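Local structure of putative pyridoxal phosphate-dependent transferase (4DQ6) at residues A[29-39]-A[347-355]; A[136-144]-A[154-165]. The protein is a putative pyridoxal-5'-phosphate-dependent transferase of the class I and II aminotransferase family, and binds pyridoxal-5'-phosphate. All blocks are in the same frame, centred on the assembly; numbering follows the deposited sequence.

Contact 1 of 2, residues A[29-39]-A[347-355]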
loop_
_atom_site.group_PDB
_atom_site.type_symbol
_atom_site.label_atom_id
_atom_site.label_comp_id
_atom_site.label_asym_id
_atom_site.label_seq_id
_atom_site.Cartn_x
_atom_site.Cartn_y
_atom_site.Cartn_z
ATOM N N TYR A 29 -3.139 -25.285 6.294
ATOM C CA TYR A 29 -3.679 -26.644 6.184
ATOM C C TYR A 29 -2.662 -27.722 6.571
ATOM O O TYR A 29 -3.035 -28.881 6.667
ATOM C CB TYR A 29 -4.158 -26.895 4.760
ATOM C CG TYR A 29 -5.286 -25.964 4.363
ATOM C CD1 TYR A 29 -6.591 -26.212 4.738
ATOM C CD2 TYR A 29 -5.032 -24.841 3.622
ATOM C CE1 TYR A 29 -7.602 -25.348 4.383
ATOM C CE2 TYR A 29 -6.034 -23.961 3.256
ATOM C CZ TYR A 29 -7.325 -24.225 3.640
ATOM O OH TYR A 29 -8.299 -23.304 3.303
ATOM N N GLY A 30 -1.394 -27.340 6.725
ATOM C CA GLY A 30 -0.360 -28.295 7.106
ATOM C C GLY A 30 0.422 -28.844 5.929
ATOM O O GLY A 30 1.449 -29.518 6.134
ATOM N N THR A 31 -0.060 -28.577 4.714
ATOM C CA THR A 31 0.570 -29.006 3.471
ATOM C C THR A 31 0.137 -28.093 2.345
ATOM O O THR A 31 -0.908 -27.476 2.450
ATOM C CB THR A 31 0.229 -30.470 3.115
ATOM O OG1 THR A 31 0.777 -30.787 1.827
ATOM C CG2 THR A 31 -1.242 -30.703 3.098
ATOM N N ASN A 32 0.962 -27.984 1.302
ATOM C CA ASN A 32 0.674 -27.251 0.083
ATOM C C ASN A 32 0.208 -28.165 -1.066
ATOM O O ASN A 32 -0.158 -27.695 -2.140
ATOM C CB ASN A 32 1.935 -26.512 -0.365
ATOM C CG ASN A 32 1.749 -25.010 -0.560
ATOM O OD1 ASN A 32 0.742 -24.361 -0.161
ATOM N ND2 ASN A 32 2.795 -24.411 -1.136
ATOM N N ASP A 33 0.238 -29.476 -0.852
ATOM C CA ASP A 33 -0.169 -30.447 -1.840
ATOM C C ASP A 33 -1.686 -30.676 -1.827
ATOM O O ASP A 33 -2.171 -31.792 -1.549
ATOM C CB ASP A 33 0.546 -31.760 -1.574
ATOM C CG ASP A 33 0.469 -32.669 -2.742
ATOM O OD1 ASP A 33 0.430 -32.107 -3.857
ATOM O OD2 ASP A 33 0.451 -33.911 -2.557
ATOM N N LEU A 34 -2.421 -29.598 -2.085
ATOM C CA LEU A 34 -3.867 -29.580 -2.110
ATOM C C LEU A 34 -4.377 -28.838 -3.350
ATOM O O LEU A 34 -3.706 -27.991 -3.870
ATOM C CB LEU A 34 -4.390 -28.875 -0.859
ATOM C CG LEU A 34 -3.915 -29.465 0.452
ATOM C CD1 LEU A 34 -4.352 -28.475 1.520
ATOM C CD2 LEU A 34 -4.501 -30.837 0.678
ATOM N N LEU A 35 -5.598 -29.155 -3.781
ATOM C CA LEU A 35 -6.278 -28.415 -4.841
ATOM C C LEU A 35 -6.918 -27.194 -4.143
ATOM O O LEU A 35 -7.764 -27.374 -3.294
ATOM C CB LEU A 35 -7.373 -29.267 -5.496
ATOM C CG LEU A 35 -8.116 -28.726 -6.743
ATOM C CD1 LEU A 35 -8.657 -29.859 -7.614
ATOM C CD2 LEU A 35 -9.278 -27.838 -6.362
ATOM N N PRO A 36 -6.531 -25.981 -4.532
ATOM C CA PRO A 36 -6.989 -24.807 -3.759
ATOM C C PRO A 36 -8.330 -24.255 -4.233
ATOM O O PRO A 36 -8.495 -23.879 -5.391
ATOM C CB PRO A 36 -5.861 -23.796 -4.011
ATOM C CG PRO A 36 -5.410 -24.139 -5.372
ATOM C CD PRO A 36 -5.472 -25.624 -5.490
ATOM N N MET A 37 -9.283 -24.146 -3.316
ATOM C CA MET A 37 -10.571 -23.550 -3.610
ATOM C C MET A 37 -10.972 -22.612 -2.484
ATOM O O MET A 37 -12.180 -22.516 -2.139
ATOM C CB MET A 37 -11.643 -24.644 -3.739
ATOM C CG MET A 37 -11.336 -25.726 -4.760
ATOM S SD MET A 37 -11.400 -25.205 -6.484
ATOM C CE MET A 37 -13.181 -25.122 -6.784
ATOM N N TRP A 38 -9.986 -21.943 -1.931
ATOM C CA TRP A 38 -10.195 -21.263 -0.646
ATOM C C TRP A 38 -10.167 -19.768 -0.855
ATOM O O TRP A 38 -11.218 -19.141 -1.100
ATOM C CB TRP A 38 -9.222 -21.832 0.422
ATOM C CG TRP A 38 -7.731 -21.658 0.131
ATOM C CD1 TRP A 38 -6.977 -22.193 -0.929
ATOM C CD2 TRP A 38 -6.763 -20.939 0.953
ATOM N NE1 TRP A 38 -5.674 -21.811 -0.836
ATOM C CE2 TRP A 38 -5.477 -21.076 0.288
ATOM C CE3 TRP A 38 -6.835 -20.185 2.135
ATOM C CZ2 TRP A 38 -4.324 -20.502 0.778
ATOM C CZ3 TRP A 38 -5.665 -19.594 2.616
ATOM C CH2 TRP A 38 -4.421 -19.774 1.968
ATOM N N VAL A 39 -8.978 -19.178 -0.859
ATOM C CA VAL A 39 -8.784 -17.720 -1.034
ATOM C C VAL A 39 -9.614 -17.158 -2.192
ATOM O O VAL A 39 -9.575 -17.704 -3.319
ATOM C CB VAL A 39 -7.272 -17.477 -1.333
ATOM C CG1 VAL A 39 -7.031 -16.183 -2.154
ATOM C CG2 VAL A 39 -6.470 -17.532 -0.036
ATOM N N VAL A 347 -8.691 -32.231 3.949
ATOM C CA VAL A 347 -7.256 -32.062 3.672
ATOM C C VAL A 347 -6.540 -33.409 3.438
ATOM O O VAL A 347 -5.832 -33.558 2.458
ATOM C CB VAL A 347 -6.517 -31.288 4.778
ATOM C CG1 VAL A 347 -5.019 -31.283 4.474
ATOM C CG2 VAL A 347 -7.070 -29.875 4.911
ATOM N N GLN A 348 -6.747 -34.368 4.346
ATOM C CA GLN A 348 -5.954 -35.605 4.377
ATOM C C GLN A 348 -6.424 -36.581 3.326
ATOM O O GLN A 348 -5.611 -37.199 2.628
ATOM C CB GLN A 348 -6.025 -36.238 5.768
ATOM C CG GLN A 348 -5.358 -35.360 6.800
ATOM C CD GLN A 348 -5.708 -35.681 8.246
ATOM O OE1 GLN A 348 -6.249 -36.739 8.573
ATOM N NE2 GLN A 348 -5.413 -34.717 9.131
ATOM N N LYS A 349 -7.739 -36.739 3.219
ATOM C CA LYS A 349 -8.358 -37.688 2.299
ATOM C C LYS A 349 -8.759 -37.087 0.968
ATOM O O LYS A 349 -8.421 -37.604 -0.071
ATOM C CB LYS A 349 -9.548 -38.392 2.969
ATOM C CG LYS A 349 -10.002 -39.648 2.231
ATOM C CD LYS A 349 -11.142 -40.333 3.019
ATOM C CE LYS A 349 -11.530 -41.696 2.466
ATOM N NZ LYS A 349 -11.759 -41.584 1.004
ATOM N N GLY A 350 -9.465 -35.963 0.984
ATOM C CA GLY A 350 -9.786 -35.256 -0.261
ATOM C C GLY A 350 -8.613 -34.598 -0.967
ATOM O O GLY A 350 -8.584 -34.516 -2.188
ATOM N N LYS A 351 -7.665 -34.105 -0.185
ATOM C CA LYS A 351 -6.561 -33.262 -0.680
ATOM C C LYS A 351 -7.117 -32.006 -1.387
ATOM O O LYS A 351 -6.732 -31.641 -2.487
ATOM C CB LYS A 351 -5.617 -34.023 -1.590
ATOM C CG LYS A 351 -4.949 -35.255 -0.980
ATOM C CD LYS A 351 -3.650 -35.598 -1.714
ATOM C CE LYS A 351 -3.829 -35.823 -3.223
ATOM N NZ LYS A 351 -2.574 -36.090 -4.026
ATOM N N VAL A 352 -8.022 -31.338 -0.700
ATOM C CA VAL A 352 -8.663 -30.144 -1.253
ATOM C C VAL A 352 -8.723 -29.097 -0.142
ATOM O O VAL A 352 -8.900 -29.452 1.004
ATOM C CB VAL A 352 -10.067 -30.487 -1.861
ATOM C CG1 VAL A 352 -10.999 -31.048 -0.793
ATOM C CG2 VAL A 352 -10.649 -29.306 -2.640
ATOM N N ALA A 353 -8.510 -27.834 -0.526
ATOM C CA ALA A 353 -8.461 -26.714 0.423
ATOM C C ALA A 353 -9.673 -25.824 0.260
ATOM O O ALA A 353 -9.791 -25.106 -0.687
ATOM C CB ALA A 353 -7.180 -25.927 0.185
ATOM N N LEU A 354 -10.598 -25.916 1.212
ATOM C CA LEU A 354 -11.767 -25.055 1.275
ATOM C C LEU A 354 -11.611 -24.110 2.478
ATOM O O LEU A 354 -10.772 -24.344 3.364
ATOM C CB LEU A 354 -13.022 -25.907 1.482
ATOM C CG LEU A 354 -13.197 -27.137 0.589
ATOM C CD1 LEU A 354 -14.528 -27.813 0.914
ATOM C CD2 LEU A 354 -13.075 -26.768 -0.861
ATOM N N ASN A 355 -12.439 -23.075 2.539
ATOM C CA ASN A 355 -12.419 -22.204 3.737
ATOM C C ASN A 355 -13.315 -22.793 4.805
ATOM O O ASN A 355 -14.550 -22.947 4.600
ATOM C CB ASN A 355 -12.882 -20.794 3.417
ATOM C CG ASN A 355 -11.872 -19.973 2.679
ATOM O OD1 ASN A 355 -11.739 -20.086 1.447
ATOM N ND2 ASN A 355 -11.265 -19.012 3.378
#
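Y29, at the end of helix 25-29, reaches across to V347 on helix 339-350, A353 on strand 352-353 and the next residue, L354. With CG anti to the carbonyl carbon (chi1 -62°), its CB and CD1 lie against V347 CG2, CD1 at 3.7 Å. Farther out, CE2 and CZ pass A353, whose CB sits over one ring face, 4.0 Å from its centroid, in a CH-pi contact. At the tip, OH donates to L354 O at 2.7 Å, coming from well above the carbonyl plane. Tyrosine suits this path across methyl groups to a backbone oxygen. L34 packs against the same two residues: CD1 meets A353 CB at 4.0 Å and CD2 meets V347 CG1. The A353 methyl is thus shared by the Y29 ring face, L34 CD1 and, obliquely, W38 CD1, as small alanine allows. The backbones pair through L35 N to K351 O (3.0 Å), A353 N to L35 O (2.9 Å) and M37 N to A353 O (2.8 Å). Helix 376-390 covers L35 and M37. This two-stranded parallel sheet joins the N-terminal segment to the small C-terminal domain of a fold-type I PLP enzyme.

Contact 2 of 2, residues A[136-144]-A[154-165]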
loop_
_atom_site.group_PDB
_atom_site.type_symbol
_atom_site.label_atom_id
_atom_site.label_comp_id
_atom_site.label_asym_id
_atom_site.label_seq_id
_atom_site.Cartn_x
_atom_site.Cartn_y
_atom_site.Cartn_z
ATOM N N ARG A 136 -11.634 -1.988 19.967
ATOM C CA ARG A 136 -13.030 -1.680 20.119
ATOM C C ARG A 136 -13.729 -2.969 20.509
ATOM O O ARG A 136 -13.170 -4.090 20.403
ATOM C CB ARG A 136 -13.634 -1.083 18.838
ATOM C CG ARG A 136 -13.469 0.424 18.628
ATOM C CD ARG A 136 -12.051 0.932 18.709
ATOM N NE ARG A 136 -11.908 2.344 18.362
ATOM C CZ ARG A 136 -10.803 3.055 18.558
ATOM N NH1 ARG A 136 -9.739 2.530 19.173
ATOM N NH2 ARG A 136 -10.786 4.329 18.221
ATOM N N GLU A 137 -14.959 -2.830 20.981
ATOM C CA GLU A 137 -15.753 -3.959 21.474
ATOM C C GLU A 137 -16.665 -4.466 20.354
ATOM O O GLU A 137 -17.478 -3.729 19.848
ATOM C CB GLU A 137 -16.641 -3.576 22.650
ATOM C CG GLU A 137 -17.426 -4.771 23.171
ATOM C CD GLU A 137 -18.300 -4.527 24.404
ATOM O OE1 GLU A 137 -18.195 -3.478 25.063
ATOM O OE2 GLU A 137 -19.129 -5.425 24.704
ATOM N N LEU A 138 -16.516 -5.730 20.013
ATOM C CA LEU A 138 -17.272 -6.330 18.901
ATOM C C LEU A 138 -18.613 -6.806 19.391
ATOM O O LEU A 138 -18.682 -7.593 20.356
ATOM C CB LEU A 138 -16.519 -7.527 18.331
ATOM C CG LEU A 138 -17.147 -8.111 17.047
ATOM C CD1 LEU A 138 -17.232 -7.110 15.878
ATOM C CD2 LEU A 138 -16.433 -9.420 16.682
ATOM N N ILE A 139 -19.683 -6.352 18.750
ATOM C CA ILE A 139 -21.058 -6.846 19.054
ATOM C C ILE A 139 -21.485 -7.603 17.794
ATOM O O ILE A 139 -21.274 -7.104 16.686
ATOM C CB ILE A 139 -22.040 -5.705 19.323
ATOM C CG1 ILE A 139 -21.543 -4.807 20.484
ATOM C CG2 ILE A 139 -23.426 -6.300 19.623
ATOM C CD1 ILE A 139 -21.334 -5.527 21.777
ATOM N N ILE A 140 -21.952 -8.839 17.963
ATOM C CA ILE A 140 -22.331 -9.674 16.798
ATOM C C ILE A 140 -23.848 -9.890 16.868
ATOM O O ILE A 140 -24.370 -10.362 17.895
ATOM C CB ILE A 140 -21.624 -11.024 16.840
ATOM C CG1 ILE A 140 -20.103 -10.838 17.005
ATOM C CG2 ILE A 140 -22.042 -11.870 15.613
ATOM C CD1 ILE A 140 -19.274 -12.091 17.227
ATOM N N SER A 141 -24.550 -9.517 15.789
ATOM C CA SER A 141 -25.913 -9.887 15.556
ATOM C C SER A 141 -25.997 -10.958 14.501
ATOM O O SER A 141 -25.901 -10.629 13.323
ATOM C CB SER A 141 -26.763 -8.677 15.170
ATOM O OG SER A 141 -28.051 -9.109 14.756
ATOM N N PRO A 142 -26.062 -12.227 14.893
ATOM C CA PRO A 142 -25.950 -13.265 13.839
ATOM C C PRO A 142 -27.093 -13.147 12.835
ATOM O O PRO A 142 -28.223 -12.786 13.164
ATOM C CB PRO A 142 -25.981 -14.569 14.595
ATOM C CG PRO A 142 -25.663 -14.236 16.029
ATOM C CD PRO A 142 -26.107 -12.808 16.242
ATOM N N LEU A 143 -26.776 -13.380 11.568
ATOM C CA LEU A 143 -27.865 -13.579 10.597
ATOM C C LEU A 143 -28.783 -14.706 11.083
ATOM O O LEU A 143 -28.368 -15.606 11.809
ATOM C CB LEU A 143 -27.324 -13.885 9.207
ATOM C CG LEU A 143 -26.436 -12.825 8.577
ATOM C CD1 LEU A 143 -25.943 -13.379 7.245
ATOM C CD2 LEU A 143 -27.127 -11.516 8.351
ATOM N N GLN A 144 -30.060 -14.634 10.708
ATOM C CA GLN A 144 -31.033 -15.699 11.017
ATOM C C GLN A 144 -31.029 -16.657 9.819
ATOM O O GLN A 144 -31.309 -16.229 8.677
ATOM C CB GLN A 144 -32.444 -15.123 11.278
ATOM C CG GLN A 144 -33.566 -16.140 11.495
ATOM C CD GLN A 144 -34.908 -15.449 11.875
ATOM O OE1 GLN A 144 -35.063 -14.231 11.751
ATOM N NE2 GLN A 144 -35.866 -16.240 12.369
ATOM N N ASP A 154 -31.338 -10.458 11.306
ATOM C CA ASP A 154 -32.147 -10.615 12.494
ATOM C C ASP A 154 -32.420 -9.231 13.099
ATOM O O ASP A 154 -31.699 -8.767 13.967
ATOM C CB ASP A 154 -31.493 -11.554 13.489
ATOM C CG ASP A 154 -32.412 -11.938 14.631
ATOM O OD1 ASP A 154 -33.400 -11.199 14.887
ATOM O OD2 ASP A 154 -32.166 -12.994 15.283
ATOM N N TYR A 155 -33.475 -8.589 12.610
ATOM C CA TYR A 155 -33.717 -7.191 12.902
ATOM C C TYR A 155 -34.038 -6.992 14.370
ATOM O O TYR A 155 -33.630 -5.964 14.934
ATOM C CB TYR A 155 -34.828 -6.633 12.009
ATOM C CG TYR A 155 -34.484 -6.606 10.541
ATOM C CD1 TYR A 155 -33.543 -5.699 10.033
ATOM C CD2 TYR A 155 -35.055 -7.503 9.694
ATOM C CE1 TYR A 155 -33.227 -5.660 8.695
ATOM C CE2 TYR A 155 -34.740 -7.458 8.347
ATOM C CZ TYR A 155 -33.810 -6.568 7.882
ATOM O OH TYR A 155 -33.529 -6.520 6.544
ATOM N N GLU A 156 -34.786 -7.928 14.983
ATOM C CA GLU A 156 -35.060 -7.900 16.412
ATOM C C GLU A 156 -33.752 -7.978 17.192
ATOM O O GLU A 156 -33.579 -7.260 18.172
ATOM C CB GLU A 156 -35.993 -9.070 16.833
ATOM C CG GLU A 156 -36.444 -9.061 18.290
ATOM C CD GLU A 156 -37.321 -10.260 18.664
ATOM O OE1 GLU A 156 -38.201 -10.107 19.535
ATOM O OE2 GLU A 156 -37.119 -11.350 18.085
ATOM N N ASP A 157 -32.842 -8.863 16.782
ATOM C CA ASP A 157 -31.578 -9.031 17.510
ATOM C C ASP A 157 -30.724 -7.768 17.432
ATOM O O ASP A 157 -30.135 -7.346 18.455
ATOM C CB ASP A 157 -30.808 -10.251 17.002
ATOM C CG ASP A 157 -29.629 -10.590 17.849
ATOM O OD1 ASP A 157 -29.798 -10.998 19.039
ATOM O OD2 ASP A 157 -28.509 -10.398 17.343
ATOM N N ILE A 158 -30.691 -7.152 16.243
ATOM C CA ILE A 158 -29.960 -5.892 16.003
ATOM C C ILE A 158 -30.494 -4.824 16.956
ATOM O O ILE A 158 -29.729 -4.196 17.711
ATOM C CB ILE A 158 -30.179 -5.367 14.598
ATOM C CG1 ILE A 158 -29.507 -6.309 13.580
ATOM C CG2 ILE A 158 -29.549 -4.008 14.435
ATOM C CD1 ILE A 158 -29.753 -5.976 12.099
ATOM N N GLU A 159 -31.816 -4.653 16.956
ATOM C CA GLU A 159 -32.482 -3.724 17.899
ATOM C C GLU A 159 -32.133 -4.002 19.355
ATOM O O GLU A 159 -31.843 -3.050 20.143
ATOM C CB GLU A 159 -33.997 -3.845 17.730
ATOM C CG GLU A 159 -34.567 -3.020 16.599
ATOM C CD GLU A 159 -34.748 -1.547 16.961
ATOM O OE1 GLU A 159 -34.372 -1.118 18.069
ATOM O OE2 GLU A 159 -35.270 -0.808 16.102
ATOM N N ASN A 160 -32.131 -5.278 19.720
ATOM C CA ASN A 160 -31.891 -5.692 21.105
ATOM C C ASN A 160 -30.459 -5.383 21.574
ATOM O O ASN A 160 -30.193 -5.211 22.751
ATOM C CB ASN A 160 -32.130 -7.190 21.247
ATOM C CG ASN A 160 -33.567 -7.525 21.631
ATOM O OD1 ASN A 160 -34.436 -6.658 21.551
ATOM N ND2 ASN A 160 -33.843 -8.794 21.937
ATOM N N LYS A 161 -29.532 -5.342 20.623
ATOM C CA LYS A 161 -28.107 -5.174 20.915
ATOM C C LYS A 161 -27.556 -3.800 20.516
ATOM O O LYS A 161 -26.351 -3.581 20.654
ATOM C CB LYS A 161 -27.281 -6.276 20.224
ATOM C CG LYS A 161 -27.565 -7.705 20.643
ATOM C CD LYS A 161 -26.718 -8.708 19.864
ATOM C CE LYS A 161 -27.031 -10.139 20.227
ATOM N NZ LYS A 161 -26.649 -11.119 19.169
ATOM N N ILE A 162 -28.421 -2.875 20.078
ATOM C CA ILE A 162 -28.005 -1.591 19.475
ATOM C C ILE A 162 -27.488 -0.556 20.475
ATOM O O ILE A 162 -26.713 0.340 20.088
ATOM C CB ILE A 162 -29.153 -0.942 18.655
ATOM C CG1 ILE A 162 -28.609 -0.067 17.523
ATOM C CG2 ILE A 162 -30.054 -0.083 19.522
ATOM C CD1 ILE A 162 -27.886 -0.790 16.423
ATOM N N LYS A 163 -27.909 -0.649 21.729
ATOM C CA LYS A 163 -27.590 0.463 22.651
ATOM C C LYS A 163 -26.075 0.742 22.724
ATOM O O LYS A 163 -25.256 -0.139 23.098
ATOM C CB LYS A 163 -28.162 0.260 24.059
ATOM C CG LYS A 163 -27.953 1.468 25.011
ATOM C CD LYS A 163 -28.603 1.329 26.376
ATOM C CE LYS A 163 -28.121 2.472 27.247
ATOM N NZ LYS A 163 -29.164 2.944 28.174
ATOM N N ASP A 164 -25.753 2.013 22.485
ATOM C CA ASP A 164 -24.369 2.552 22.490
ATOM C C ASP A 164 -23.460 2.048 21.356
ATOM O O ASP A 164 -22.304 2.364 21.385
ATOM C CB ASP A 164 -23.664 2.328 23.833
ATOM C CG ASP A 164 -24.309 3.112 24.982
ATOM O OD1 ASP A 164 -24.797 4.276 24.781
ATOM O OD2 ASP A 164 -24.302 2.546 26.099
ATOM N N VAL A 165 -23.965 1.270 20.387
ATOM C CA VAL A 165 -23.189 0.930 19.219
ATOM C C VAL A 165 -22.942 2.220 18.465
ATOM O O VAL A 165 -23.851 3.053 18.274
ATOM C CB VAL A 165 -23.977 -0.079 18.379
ATOM C CG1 VAL A 165 -23.341 -0.275 16.995
ATOM C CG2 VAL A 165 -23.998 -1.402 19.076
HETATM O O HOH W 1 -28.515 -9.669 12.148
HETATM O O HOH W 2 -29.559 -14.049 14.982
HETATM O O HOH W 3 -35.366 -10.993 10.921
#
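S141, just past strand 137-140, meets helix 155-161 through a shared carboxylate oxygen. Among the direct polar bonds, S141 OG donates to the anti lone pair of D157 OD2 at 2.9 Å, while K161 NZ takes the syn lone pair of the same oxygen in a salt bridge of 2.7 Å. OD2 is thus gripped by two donors, which should limit rotation of the carboxylate. Lysine is long enough to do more: extended beyond CG, it carries NZ to I140 O, 2.7 Å away and in the carbonyl plane, so that one ammonium group ties the strand's last carbonyl to the helix.

Water-mediated bonds join the other end. One water donates to S141 OG and accepts from D154 N; a second donates both to P142 O (2.6 Å) and to D154 OD2 (2.8 Å). D154 is the N-cap, its OD1 accepting from D157 N at 3.1 Å, a role that the short aspartate side chain fills well.

Apolar contacts are fewer. I139 CG2 rests on K161 CB at 3.9 Å, and I139 CG1 approaches V165 CG2 at 4.4 Å. I158 CG1 packs beside the S141 hydroxyl. Helix 155-161 runs roughly antiparallel to the strand, at 149°, packing on one face of the central mixed sheet at its edge strand: part of the beta-alpha-beta crossover from strand 137-140 to strand 165-171, in the large domain of fold-type I PLP enzymes.

From the N terminus the chain first passes through 29-39, whose partner, 347-355, comes more than 300 residues later; contact 1 therefore closes a loop holding most of the protein. Inside that loop lies contact 2, where 136-144 and 154-165 meet across only nine intervening residues, which include strands 144-145 (in part) and 151-152. The two contacts nest and do not cross. Contact 1 ties the N-terminal segment to the region of helices 339-350 and 376-390, whereas contact 2 joins edge strand 137-140 of the central sheet to helix 155-161, which leads into strand 165-171. Their centres are 34 Å apart and they do not touch.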